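Local coordinates for surface presentation of antigens protein spaK (Salmonella typhimurium, PDB 2FM8) that acts as a type III secretion chaperone, storing effectors such as SipA, SopA, SopE and SopE2 in a secretion-competent state in the bacterial cytoplasm, at residues 15-20 and 118-123; 75-80 and 127-132; 106-109 and 113-116. All coordinates share one frame; numbering follows the deposited sequence.

Interaction 1: residues 15-20 and 118-123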
ATOM      1  N   GLU A  15     -22.675  -2.313  30.524  1.00 33.55           N
ATOM      2  CA  GLU A  15     -23.928  -2.564  31.214  1.00 33.85           C
ATOM      3  C   GLU A  15     -25.097  -2.472  30.254  1.00 32.93           C
ATOM      4  O   GLU A  15     -25.915  -3.383  30.222  1.00 31.63           O
ATOM      5  CB  GLU A  15     -24.135  -1.576  32.372  1.00 34.00           C
ATOM      6  CG  GLU A  15     -25.327  -1.939  33.272  1.00 36.57           C
ATOM      7  CD  GLU A  15     -25.439  -1.015  34.488  1.00 38.97           C
ATOM      8  OE1 GLU A  15     -24.989   0.165  34.393  1.00 48.24           O
ATOM      9  OE2 GLU A  15     -25.963  -1.467  35.533  1.00 49.26           O
ATOM     10  N   VAL A  16     -25.165  -1.389  29.469  1.00 32.65           N
ATOM     11  CA  VAL A  16     -26.185  -1.267  28.401  1.00 33.38           C
ATOM     12  C   VAL A  16     -26.186  -2.528  27.481  1.00 33.16           C
ATOM     13  O   VAL A  16     -27.229  -3.022  27.078  1.00 32.79           O
ATOM     14  CB  VAL A  16     -25.950  -0.001  27.508  1.00 33.49           C
ATOM     15  CG1 VAL A  16     -26.860  -0.003  26.243  1.00 32.84           C
ATOM     16  CG2 VAL A  16     -26.153   1.282  28.309  1.00 34.16           C
ATOM     17  N   SER A  17     -25.001  -3.040  27.180  1.00 33.33           N
ATOM     18  CA  SER A  17     -24.847  -4.194  26.282  1.00 33.79           C
ATOM     19  C   SER A  17     -25.284  -5.504  26.924  1.00 33.43           C
ATOM     20  O   SER A  17     -25.453  -6.492  26.221  1.00 32.58           O
ATOM     21  CB  SER A  17     -23.387  -4.328  25.833  1.00 32.94           C
ATOM     22  OG  SER A  17     -23.018  -3.213  25.060  1.00 33.91           O
ATOM     23  N   GLY A  18     -25.434  -5.501  28.253  1.00 34.60           N
ATOM     24  CA  GLY A  18     -25.870  -6.664  29.028  1.00 35.16           C
ATOM     25  C   GLY A  18     -24.697  -7.523  29.471  1.00 36.06           C
ATOM     26  O   GLY A  18     -24.844  -8.727  29.646  1.00 35.74           O
ATOM     27  N   CYS A  19     -23.516  -6.929  29.623  1.00 37.40           N
ATOM     28  CA  CYS A  19     -22.337  -7.686  30.067  1.00 39.05           C
ATOM     29  C   CYS A  19     -22.451  -8.129  31.520  1.00 39.41           C
ATOM     30  O   CYS A  19     -23.081  -7.459  32.348  1.00 38.90           O
ATOM     31  CB  CYS A  19     -21.049  -6.881  29.917  1.00 39.03           C
ATOM     32  SG  CYS A  19     -20.559  -6.680  28.158  1.00 47.09           S
ATOM     33  N   ASP A  20     -21.837  -9.274  31.796  1.00 40.09           N
ATOM     34  CA  ASP A  20     -21.641  -9.735  33.150  1.00 41.03           C
ATOM     35  C   ASP A  20     -20.645  -8.808  33.847  1.00 41.32           C
ATOM     36  O   ASP A  20     -19.439  -8.883  33.566  1.00 40.86           O
ATOM     37  CB  ASP A  20     -21.095 -11.161  33.148  1.00 41.13           C
ATOM     38  CG  ASP A  20     -20.826 -11.685  34.556  1.00 41.68           C
ATOM     39  OD1 ASP A  20     -20.821 -10.897  35.538  1.00 42.30           O
ATOM     40  OD2 ASP A  20     -20.618 -12.901  34.667  1.00 44.56           O
ATOM     41  N   ALA A 118     -21.003   2.635  19.689  1.00 30.07           N
ATOM     42  CA  ALA A 118     -19.664   2.632  19.135  1.00 29.72           C
ATOM     43  C   ALA A 118     -18.930   1.315  19.410  1.00 29.63           C
ATOM     44  O   ALA A 118     -18.280   0.791  18.520  1.00 27.39           O
ATOM     45  CB  ALA A 118     -18.843   3.811  19.695  1.00 29.73           C
ATOM     46  N   LEU A 119     -18.993   0.808  20.644  1.00 29.07           N
ATOM     47  CA  LEU A 119     -18.270  -0.422  20.971  1.00 29.67           C
ATOM     48  C   LEU A 119     -18.811  -1.659  20.253  1.00 28.96           C
ATOM     49  O   LEU A 119     -18.043  -2.517  19.818  1.00 28.15           O
ATOM     50  CB  LEU A 119     -18.280  -0.719  22.482  1.00 30.44           C
ATOM     51  CG  LEU A 119     -17.371   0.077  23.411  1.00 32.34           C
ATOM     52  CD1 LEU A 119     -17.626  -0.349  24.901  1.00 33.54           C
ATOM     53  CD2 LEU A 119     -15.941  -0.101  23.058  1.00 34.46           C
ATOM     54  N   ASN A 120     -20.136  -1.774  20.175  1.00 28.92           N
ATOM     55  CA  ASN A 120     -20.760  -2.910  19.506  1.00 28.71           C
ATOM     56  C   ASN A 120     -20.558  -2.825  17.997  1.00 29.13           C
ATOM     57  O   ASN A 120     -20.365  -3.844  17.327  1.00 29.01           O
ATOM     58  CB  ASN A 120     -22.240  -2.962  19.856  1.00 28.79           C
ATOM     59  CG  ASN A 120     -22.480  -3.493  21.264  1.00 29.23           C
ATOM     60  OD1 ASN A 120     -22.291  -4.686  21.527  1.00 28.82           O
ATOM     61  ND2 ASN A 120     -22.873  -2.618  22.167  1.00 27.45           N
ATOM     62  N   GLY A 121     -20.590  -1.599  17.473  1.00 28.71           N
ATOM     63  CA  GLY A 121     -20.305  -1.368  16.074  1.00 29.20           C
ATOM     64  C   GLY A 121     -18.867  -1.755  15.736  1.00 28.82           C
ATOM     65  O   GLY A 121     -18.608  -2.415  14.729  1.00 29.99           O
ATOM     66  N   PHE A 122     -17.939  -1.356  16.588  1.00 28.28           N
ATOM     67  CA  PHE A 122     -16.547  -1.758  16.440  1.00 28.46           C
ATOM     68  C   PHE A 122     -16.409  -3.266  16.485  1.00 28.00           C
ATOM     69  O   PHE A 122     -15.715  -3.835  15.673  1.00 28.12           O
ATOM     70  CB  PHE A 122     -15.624  -1.117  17.473  1.00 28.22           C
ATOM     71  CG  PHE A 122     -14.167  -1.303  17.152  1.00 28.34           C
ATOM     72  CD1 PHE A 122     -13.478  -0.353  16.418  1.00 29.53           C
ATOM     73  CD2 PHE A 122     -13.489  -2.446  17.555  1.00 29.25           C
ATOM     74  CE1 PHE A 122     -12.133  -0.542  16.081  1.00 29.88           C
ATOM     75  CE2 PHE A 122     -12.148  -2.629  17.241  1.00 29.03           C
ATOM     76  CZ  PHE A 122     -11.474  -1.674  16.500  1.00 29.16           C
ATOM     77  N   TYR A 123     -17.063  -3.912  17.432  1.00 27.60           N
ATOM     78  CA  TYR A 123     -17.092  -5.383  17.456  1.00 27.73           C
ATOM     79  C   TYR A 123     -17.501  -5.994  16.105  1.00 27.61           C
ATOM     80  O   TYR A 123     -16.861  -6.938  15.614  1.00 27.92           O
ATOM     81  CB  TYR A 123     -18.032  -5.868  18.580  1.00 27.07           C
ATOM     82  CG  TYR A 123     -18.070  -7.358  18.753  1.00 26.87           C
ATOM     83  CD1 TYR A 123     -17.173  -8.007  19.597  1.00 26.46           C
ATOM     84  CD2 TYR A 123     -18.987  -8.133  18.054  1.00 29.32           C
ATOM     85  CE1 TYR A 123     -17.192  -9.387  19.741  1.00 26.66           C
ATOM     86  CE2 TYR A 123     -19.012  -9.539  18.199  1.00 28.30           C
ATOM     87  CZ  TYR A 123     -18.113 -10.152  19.047  1.00 26.94           C
ATOM     88  OH  TYR A 123     -18.138 -11.529  19.207  1.00 27.60           O
TER

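Interaction 2: residues 75-80 and 127-132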
ATOM      1  N   MET A  75     -12.648  -1.731   0.222  1.00 27.76           N
ATOM      2  CA  MET A  75     -14.100  -1.639   0.051  1.00 28.98           C
ATOM      3  C   MET A  75     -14.801  -1.574   1.375  1.00 27.01           C
ATOM      4  O   MET A  75     -15.744  -0.788   1.555  1.00 25.01           O
ATOM      5  CB  MET A  75     -14.672  -2.873  -0.644  1.00 29.32           C
ATOM      6  CG  MET A  75     -14.066  -3.267  -1.953  1.00 33.65           C
ATOM      7  SD  MET A  75     -15.285  -3.136  -3.270  1.00 38.29           S
ATOM      8  CE  MET A  75     -14.840  -1.407  -3.289  1.00 34.97           C
ATOM      9  N   THR A  76     -14.376  -2.442   2.295  1.00 26.09           N
ATOM     10  CA  THR A  76     -14.915  -2.436   3.640  1.00 26.66           C
ATOM     11  C   THR A  76     -14.715  -1.062   4.338  1.00 26.92           C
ATOM     12  O   THR A  76     -15.641  -0.511   4.919  1.00 26.44           O
ATOM     13  CB  THR A  76     -14.335  -3.590   4.491  1.00 26.02           C
ATOM     14  OG1 THR A  76     -14.363  -4.824   3.751  1.00 26.31           O
ATOM     15  CG2 THR A  76     -15.141  -3.768   5.761  1.00 27.06           C
ATOM     16  N   ILE A  77     -13.502  -0.538   4.308  1.00 27.52           N
ATOM     17  CA  ILE A  77     -13.205   0.797   4.828  1.00 28.36           C
ATOM     18  C   ILE A  77     -14.138   1.865   4.196  1.00 28.67           C
ATOM     19  O   ILE A  77     -14.772   2.689   4.904  1.00 28.06           O
ATOM     20  CB  ILE A  77     -11.687   1.155   4.584  1.00 29.03           C
ATOM     21  CG1 ILE A  77     -10.761   0.361   5.544  1.00 30.35           C
ATOM     22  CG2 ILE A  77     -11.401   2.618   4.772  1.00 29.77           C
ATOM     23  CD1 ILE A  77     -10.924   0.718   7.018  1.00 33.35           C
ATOM     24  N   MET A  78     -14.261   1.814   2.878  1.00 28.06           N
ATOM     25  CA  MET A  78     -15.030   2.834   2.157  1.00 29.77           C
ATOM     26  C   MET A  78     -16.528   2.803   2.421  1.00 29.78           C
ATOM     27  O   MET A  78     -17.213   3.806   2.170  1.00 28.39           O
ATOM     28  CB  MET A  78     -14.750   2.784   0.674  1.00 28.33           C
ATOM     29  CG  MET A  78     -13.335   3.173   0.402  1.00 30.74           C
ATOM     30  SD  MET A  78     -12.913   3.114  -1.332  1.00 32.04           S
ATOM     31  CE  MET A  78     -13.920   4.462  -1.957  1.00 34.49           C
ATOM     32  N   GLU A  79     -17.027   1.680   2.955  1.00 30.96           N
ATOM     33  CA  GLU A  79     -18.428   1.603   3.316  1.00 32.60           C
ATOM     34  C   GLU A  79     -18.772   2.512   4.521  1.00 32.62           C
ATOM     35  O   GLU A  79     -19.938   2.895   4.712  1.00 32.96           O
ATOM     36  CB  GLU A  79     -18.890   0.144   3.471  1.00 32.48           C
ATOM     37  CG  GLU A  79     -18.663  -0.491   4.794  1.00 36.96           C
ATOM     38  CD  GLU A  79     -19.362  -1.879   4.923  1.00 37.31           C
ATOM     39  OE1 GLU A  79     -19.431  -2.608   3.882  1.00 38.66           O
ATOM     40  OE2 GLU A  79     -19.827  -2.188   6.063  1.00 38.80           O
ATOM     41  N   GLY A  80     -17.762   2.892   5.297  1.00 32.68           N
ATOM     42  CA  GLY A  80     -17.927   3.938   6.293  1.00 33.28           C
ATOM     43  C   GLY A  80     -18.272   3.425   7.679  1.00 33.56           C
ATOM     44  O   GLY A  80     -18.556   2.239   7.889  1.00 34.14           O
ATOM     45  N   GLU A 127     -15.063  -8.341  13.631  1.00 27.40           N
ATOM     46  CA  GLU A 127     -15.387  -9.638  13.058  1.00 27.79           C
ATOM     47  C   GLU A 127     -15.136  -9.669  11.567  1.00 26.96           C
ATOM     48  O   GLU A 127     -14.499 -10.575  11.053  1.00 26.13           O
ATOM     49  CB  GLU A 127     -16.859 -10.022  13.300  1.00 28.12           C
ATOM     50  CG  GLU A 127     -17.017 -10.981  14.383  1.00 32.13           C
ATOM     51  CD  GLU A 127     -18.469 -11.398  14.662  1.00 29.56           C
ATOM     52  OE1 GLU A 127     -18.692 -12.621  14.727  1.00 30.13           O
ATOM     53  OE2 GLU A 127     -19.343 -10.524  14.819  1.00 29.70           O
ATOM     54  N   VAL A 128     -15.658  -8.668  10.887  1.00 26.59           N
ATOM     55  CA  VAL A 128     -15.566  -8.605   9.440  1.00 27.92           C
ATOM     56  C   VAL A 128     -14.136  -8.421   8.944  1.00 27.48           C
ATOM     57  O   VAL A 128     -13.680  -9.133   8.040  1.00 27.00           O
ATOM     58  CB  VAL A 128     -16.576  -7.520   8.939  1.00 28.26           C
ATOM     59  CG1 VAL A 128     -16.237  -6.999   7.645  1.00 31.83           C
ATOM     60  CG2 VAL A 128     -18.000  -8.127   8.949  1.00 28.77           C
ATOM     61  N   PHE A 129     -13.417  -7.456   9.504  1.00 27.91           N
ATOM     62  CA  PHE A 129     -12.028  -7.232   9.074  1.00 27.57           C
ATOM     63  C   PHE A 129     -11.150  -8.445   9.409  1.00 27.56           C
ATOM     64  O   PHE A 129     -10.376  -8.878   8.590  1.00 26.93           O
ATOM     65  CB  PHE A 129     -11.434  -5.978   9.725  1.00 28.25           C
ATOM     66  CG  PHE A 129     -11.777  -4.691   9.018  1.00 27.16           C
ATOM     67  CD1 PHE A 129     -10.911  -4.141   8.117  1.00 29.64           C
ATOM     68  CD2 PHE A 129     -12.950  -4.018   9.310  1.00 28.77           C
ATOM     69  CE1 PHE A 129     -11.217  -2.943   7.446  1.00 29.14           C
ATOM     70  CE2 PHE A 129     -13.276  -2.830   8.671  1.00 28.27           C
ATOM     71  CZ  PHE A 129     -12.418  -2.297   7.730  1.00 29.99           C
ATOM     72  N   SER A 130     -11.278  -9.003  10.611  1.00 27.82           N
ATOM     73  CA  SER A 130     -10.433 -10.147  10.972  1.00 28.23           C
ATOM     74  C   SER A 130     -10.690 -11.363  10.051  1.00 28.09           C
ATOM     75  O   SER A 130      -9.751 -12.035   9.614  1.00 27.75           O
ATOM     76  CB  SER A 130     -10.556 -10.478  12.481  1.00 28.23           C
ATOM     77  OG  SER A 130     -11.782 -11.092  12.779  1.00 30.43           O
ATOM     78  N   ARG A 131     -11.952 -11.607   9.703  1.00 27.69           N
ATOM     79  CA  ARG A 131     -12.292 -12.676   8.762  1.00 27.33           C
ATOM     80  C   ARG A 131     -11.812 -12.395   7.347  1.00 27.32           C
ATOM     81  O   ARG A 131     -11.381 -13.311   6.645  1.00 26.37           O
ATOM     82  CB  ARG A 131     -13.823 -12.942   8.778  1.00 27.24           C
ATOM     83  CG  ARG A 131     -14.310 -13.579  10.065  1.00 26.24           C
ATOM     84  CD  ARG A 131     -15.781 -13.463  10.260  1.00 27.15           C
ATOM     85  NE  ARG A 131     -16.219 -14.297  11.376  1.00 26.99           N
ATOM     86  CZ  ARG A 131     -17.432 -14.818  11.510  1.00 28.78           C
ATOM     87  NH1 ARG A 131     -18.391 -14.589  10.616  1.00 29.52           N
ATOM     88  NH2 ARG A 131     -17.680 -15.624  12.528  1.00 30.19           N
ATOM     89  N   SER A 132     -11.878 -11.145   6.904  1.00 27.25           N
ATOM     90  CA  SER A 132     -11.311 -10.814   5.599  1.00 28.74           C
ATOM     91  C   SER A 132      -9.792 -11.055   5.544  1.00 29.17           C
ATOM     92  O   SER A 132      -9.246 -11.204   4.448  1.00 27.38           O
ATOM     93  CB  SER A 132     -11.571  -9.356   5.187  1.00 28.09           C
ATOM     94  OG  SER A 132     -12.933  -9.137   4.892  1.00 28.73           O
TER
HETATM   95  O   HOH W   1     -14.811  -7.065   4.963  1.00 36.29           O

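Interaction 3: residues 106-109 and 113-116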
ATOM      1  N   PRO A 106     -17.056  12.637  19.186  1.00 32.38           N
ATOM      2  CA  PRO A 106     -17.627  13.021  20.491  1.00 32.79           C
ATOM      3  C   PRO A 106     -19.144  12.825  20.679  1.00 32.80           C
ATOM      4  O   PRO A 106     -19.585  12.620  21.796  1.00 32.99           O
ATOM      5  CB  PRO A 106     -17.247  14.503  20.629  1.00 33.02           C
ATOM      6  CG  PRO A 106     -16.117  14.697  19.719  1.00 33.30           C
ATOM      7  CD  PRO A 106     -16.278  13.734  18.592  1.00 32.67           C
ATOM      8  N   ASP A 107     -19.927  12.875  19.601  1.00 33.39           N
ATOM      9  CA  ASP A 107     -21.352  12.503  19.632  1.00 33.07           C
ATOM     10  C   ASP A 107     -21.566  11.139  20.253  1.00 33.31           C
ATOM     11  O   ASP A 107     -22.642  10.870  20.769  1.00 33.91           O
ATOM     12  CB  ASP A 107     -21.929  12.413  18.217  1.00 33.67           C
ATOM     13  CG  ASP A 107     -22.132  13.761  17.571  1.00 34.08           C
ATOM     14  OD1 ASP A 107     -21.950  14.798  18.228  1.00 37.67           O
ATOM     15  OD2 ASP A 107     -22.476  13.768  16.394  1.00 34.69           O
ATOM     16  N   PHE A 108     -20.578  10.256  20.163  1.00 32.81           N
ATOM     17  CA  PHE A 108     -20.707   8.914  20.760  1.00 32.87           C
ATOM     18  C   PHE A 108     -20.037   8.773  22.106  1.00 32.90           C
ATOM     19  O   PHE A 108     -19.831   7.666  22.604  1.00 33.30           O
ATOM     20  CB  PHE A 108     -20.218   7.874  19.754  1.00 32.83           C
ATOM     21  CG  PHE A 108     -21.139   7.733  18.592  1.00 31.98           C
ATOM     22  CD1 PHE A 108     -22.171   6.817  18.629  1.00 32.77           C
ATOM     23  CD2 PHE A 108     -21.017   8.576  17.486  1.00 32.71           C
ATOM     24  CE1 PHE A 108     -23.051   6.707  17.560  1.00 35.09           C
ATOM     25  CE2 PHE A 108     -21.895   8.487  16.411  1.00 32.41           C
ATOM     26  CZ  PHE A 108     -22.907   7.550  16.435  1.00 32.63           C
ATOM     27  N   LEU A 109     -19.750   9.903  22.738  1.00 33.21           N
ATOM     28  CA  LEU A 109     -19.071   9.911  24.033  1.00 33.56           C
ATOM     29  C   LEU A 109     -19.937  10.520  25.138  1.00 33.74           C
ATOM     30  O   LEU A 109     -19.467  10.635  26.253  1.00 33.30           O
ATOM     31  CB  LEU A 109     -17.734  10.679  23.928  1.00 33.53           C
ATOM     32  CG  LEU A 109     -16.719  10.092  22.931  1.00 35.17           C
ATOM     33  CD1 LEU A 109     -15.545  11.007  22.676  1.00 35.32           C
ATOM     34  CD2 LEU A 109     -16.229   8.748  23.466  1.00 36.00           C
ATOM     35  N   GLU A 113     -25.164   4.667  26.488  1.00 34.26           N
ATOM     36  CA  GLU A 113     -25.923   4.109  25.369  1.00 35.47           C
ATOM     37  C   GLU A 113     -25.244   4.441  24.045  1.00 34.68           C
ATOM     38  O   GLU A 113     -25.122   3.574  23.173  1.00 35.14           O
ATOM     39  CB  GLU A 113     -27.372   4.590  25.357  1.00 35.74           C
ATOM     40  CG  GLU A 113     -28.214   3.957  26.455  1.00 39.02           C
ATOM     41  CD  GLU A 113     -29.633   4.520  26.534  1.00 40.82           C
ATOM     42  OE1 GLU A 113     -30.407   3.996  27.380  1.00 49.69           O
ATOM     43  OE2 GLU A 113     -29.982   5.475  25.770  1.00 48.08           O
ATOM     44  N   LYS A 114     -24.820   5.696  23.910  1.00 33.77           N
ATOM     45  CA  LYS A 114     -24.095   6.162  22.742  1.00 33.24           C
ATOM     46  C   LYS A 114     -22.717   5.453  22.612  1.00 32.93           C
ATOM     47  O   LYS A 114     -22.349   5.000  21.518  1.00 32.60           O
ATOM     48  CB  LYS A 114     -23.942   7.692  22.761  1.00 33.35           C
ATOM     49  CG  LYS A 114     -25.157   8.508  22.174  1.00 33.94           C
ATOM     50  CD  LYS A 114     -25.187   8.494  20.643  1.00 35.73           C
ATOM     51  CE  LYS A 114     -26.408   9.261  20.008  1.00 35.94           C
ATOM     52  NZ  LYS A 114     -26.271   9.476  18.486  1.00 34.29           N
ATOM     53  N   PHE A 115     -21.974   5.333  23.715  1.00 31.20           N
ATOM     54  CA  PHE A 115     -20.686   4.673  23.626  1.00 31.07           C
ATOM     55  C   PHE A 115     -20.836   3.174  23.329  1.00 30.25           C
ATOM     56  O   PHE A 115     -20.004   2.605  22.646  1.00 28.83           O
ATOM     57  CB  PHE A 115     -19.816   4.925  24.859  1.00 30.41           C
ATOM     58  CG  PHE A 115     -18.365   4.586  24.644  1.00 30.25           C
ATOM     59  CD1 PHE A 115     -17.641   5.191  23.624  1.00 29.47           C
ATOM     60  CD2 PHE A 115     -17.731   3.621  25.437  1.00 30.88           C
ATOM     61  CE1 PHE A 115     -16.311   4.877  23.404  1.00 29.58           C
ATOM     62  CE2 PHE A 115     -16.398   3.296  25.238  1.00 29.75           C
ATOM     63  CZ  PHE A 115     -15.683   3.909  24.210  1.00 31.13           C
ATOM     64  N   SER A 116     -21.898   2.563  23.853  1.00 29.96           N
ATOM     65  CA  SER A 116     -22.245   1.176  23.563  1.00 29.93           C
ATOM     66  C   SER A 116     -22.468   0.960  22.080  1.00 29.47           C
ATOM     67  O   SER A 116     -22.051  -0.039  21.551  1.00 29.13           O
ATOM     68  CB  SER A 116     -23.488   0.742  24.351  1.00 29.89           C
ATOM     69  OG  SER A 116     -23.700  -0.664  24.288  1.00 30.86           O
TER

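Interaction 1: residues 15-20 and 118-123
The flat group here is the carboxamide of Asn120, and Ser17 meets it at the nitrogen end, within the amide plane, rather than over a face. Asn120 ND2 gives a hydrogen bond to Ser17 OG at 3.0 Å, nearly straight with an N-H...O angle of 167°. The hydroxyl oxygen lies only 8° out of the amide plane. The same ND2 also bonds to Ser116 O, one turn back on its own helix. Asn120 OD1 accepts a hydrogen bond from a polar side chain of the chain of another protein.

Ser17 sits on the last turn of helix 6-17. With OG beside its own backbone N (chi1 -65°), the hydroxyl is placed both to reach Ala13 O and to face Asn120, and it bonds to Ser116 OG as well. Just beyond, Gly18 breaks the helix through a Schellman motif with its positive phi, which favours glycine, and Gly18 N closes back on Glu15 O at 2.9 Å. The chain therefore turns away right after the serine. Nearby, Val16 packs against Glu113 and Ser116, and Leu119 against Ala13, beside the polar pair.

Across these segments the contact is a single polar one that buries little surface. Several bonds converge on the buried Ser17 hydroxyl, while the amide is gripped at both ends, which should hold its rotation; Asn120 thus couples the end of helix 6-17 to a bound protein partner.

Interaction 2: residues 75-80 and 127-132
Thr76, near the C-terminal end of helix 62-78, meets Phe129 and Val128 of helix 112-132 through its methyl and turns its hydroxyl to a different task. Thr76 CG2 stands anti to the backbone N (chi1 -46° puts OG1 beside that N) and rests 3.6 Å from Phe129 CE2, with Val128 CG1 a little farther off at 3.9 Å. The two side chains, threonine and phenylalanine, run antiparallel alongside one another, and the methyl comes to the ring obliquely. Thr76 OG1, on the other branch, bonds back to Glu72 O in its own helix and accepts a hydrogen bond from a water 2.6 Å away. That water also donates to Ser132 OG, at 2.8 Å, and so spans the two helices.

Ile77 follows and lies roughly perpendicular to Phe129. Ile77 CD1 comes to 3.4 Å from Phe129 CZ, while Ile77 CG1 lies at the ring edge, in its plane, 3.8 Å from the same CZ. Ile73, one turn earlier, and Leu89 also touch this aromatic ring, which is buried. At the end of the segment Gly80 N returns to Ile77 O at 3.0 Å, and Gly80 then leaves helical geometry with a positive phi of 94°.

The interface is thus apolar at its centre with one water-bridged polar pair at its margin. Because the bridging water spends both protons on the two hydroxyls, their own hydrogens can serve other acceptors: Thr76 OG1 has Glu72 O, and Ser132 OG has Glu72 OE2. One residue, Glu72, therefore ties into both ends of the water link through its backbone and its carboxylate.

Interaction 3: residues 106-109 and 113-116
Phe108 and Lys114 bring their backbones within 4.8 Å, CA to CA, as the chain rounds the corner into helix 112-132; the incoming side is tightened by a short 3-10 segment at 106-107, where Leu109 N bonds to Pro106 O. Phe108 O then faces the first turns of the helix. Phe108 O sits 3.3 Å from Phe115 CA in a CA-H...O contact, bent to 122° at the hydrogen, and it also lies at the edge of the Phe115 ring, in the ring plane.

Lys114 wraps along the loop. Its chain bends at chi2 (-77°), which lays the methylenes beside the turn: Lys114 CD is 3.5 Å from Asp107 O and 4.0 Å from Phe108 CD1. The ammonium ends over the Phe108 ring, Lys114 NZ lying 4.7 Å from the ring centroid and 27° off the normal, an off-centre cation-pi contact. Asp107 OD2, at 6.1 Å from Lys114 NZ, is too far for a salt bridge, although its charge may still favour the lysine's position. The Phe108 ring meets the helix backbone too, since Lys114 O is at its edge, in plane, 3.4 Å from Phe108 CD1.

On the inner side, Leu109 CD2 comes obliquely to the Phe115 ring, 3.8 Å from Phe115 CD1. Both residues continue into the core: Leu109 touches Leu9 and Val52, and Phe115 touches Leu9, Val10 and Ile54. Lys114 N is bonded to Asp111 OD1 just ahead of the helix.

This is the connection from a sheet strand, 97-103, into the long C-terminal helix, in an alpha+beta fold where helices pack on an antiparallel sheet, the fold of this class 1B type III secretion chaperone.

How the interactions relate
All three contacts draw on helix 112-132, spaced along its length: interaction 3 at its start, interaction 1 in the middle, interaction 2 at its end. Interactions 1 and 3 are neighbours, with centres about 11 Å apart, and they join through Ser17 OG and Ser116 OG, which lie 2.7 Å apart. Interaction 2 is remote, its centre about 19 Å from that of interaction 1 and about 21 Å from that of interaction 3. Along the chain, interaction 3 nests inside the loops closed by the other two. Another protein's chain comes within reach of interaction 1 and the second subunit reaches interaction 2 at Met78, whereas no other chain of the assembly touches interaction 3.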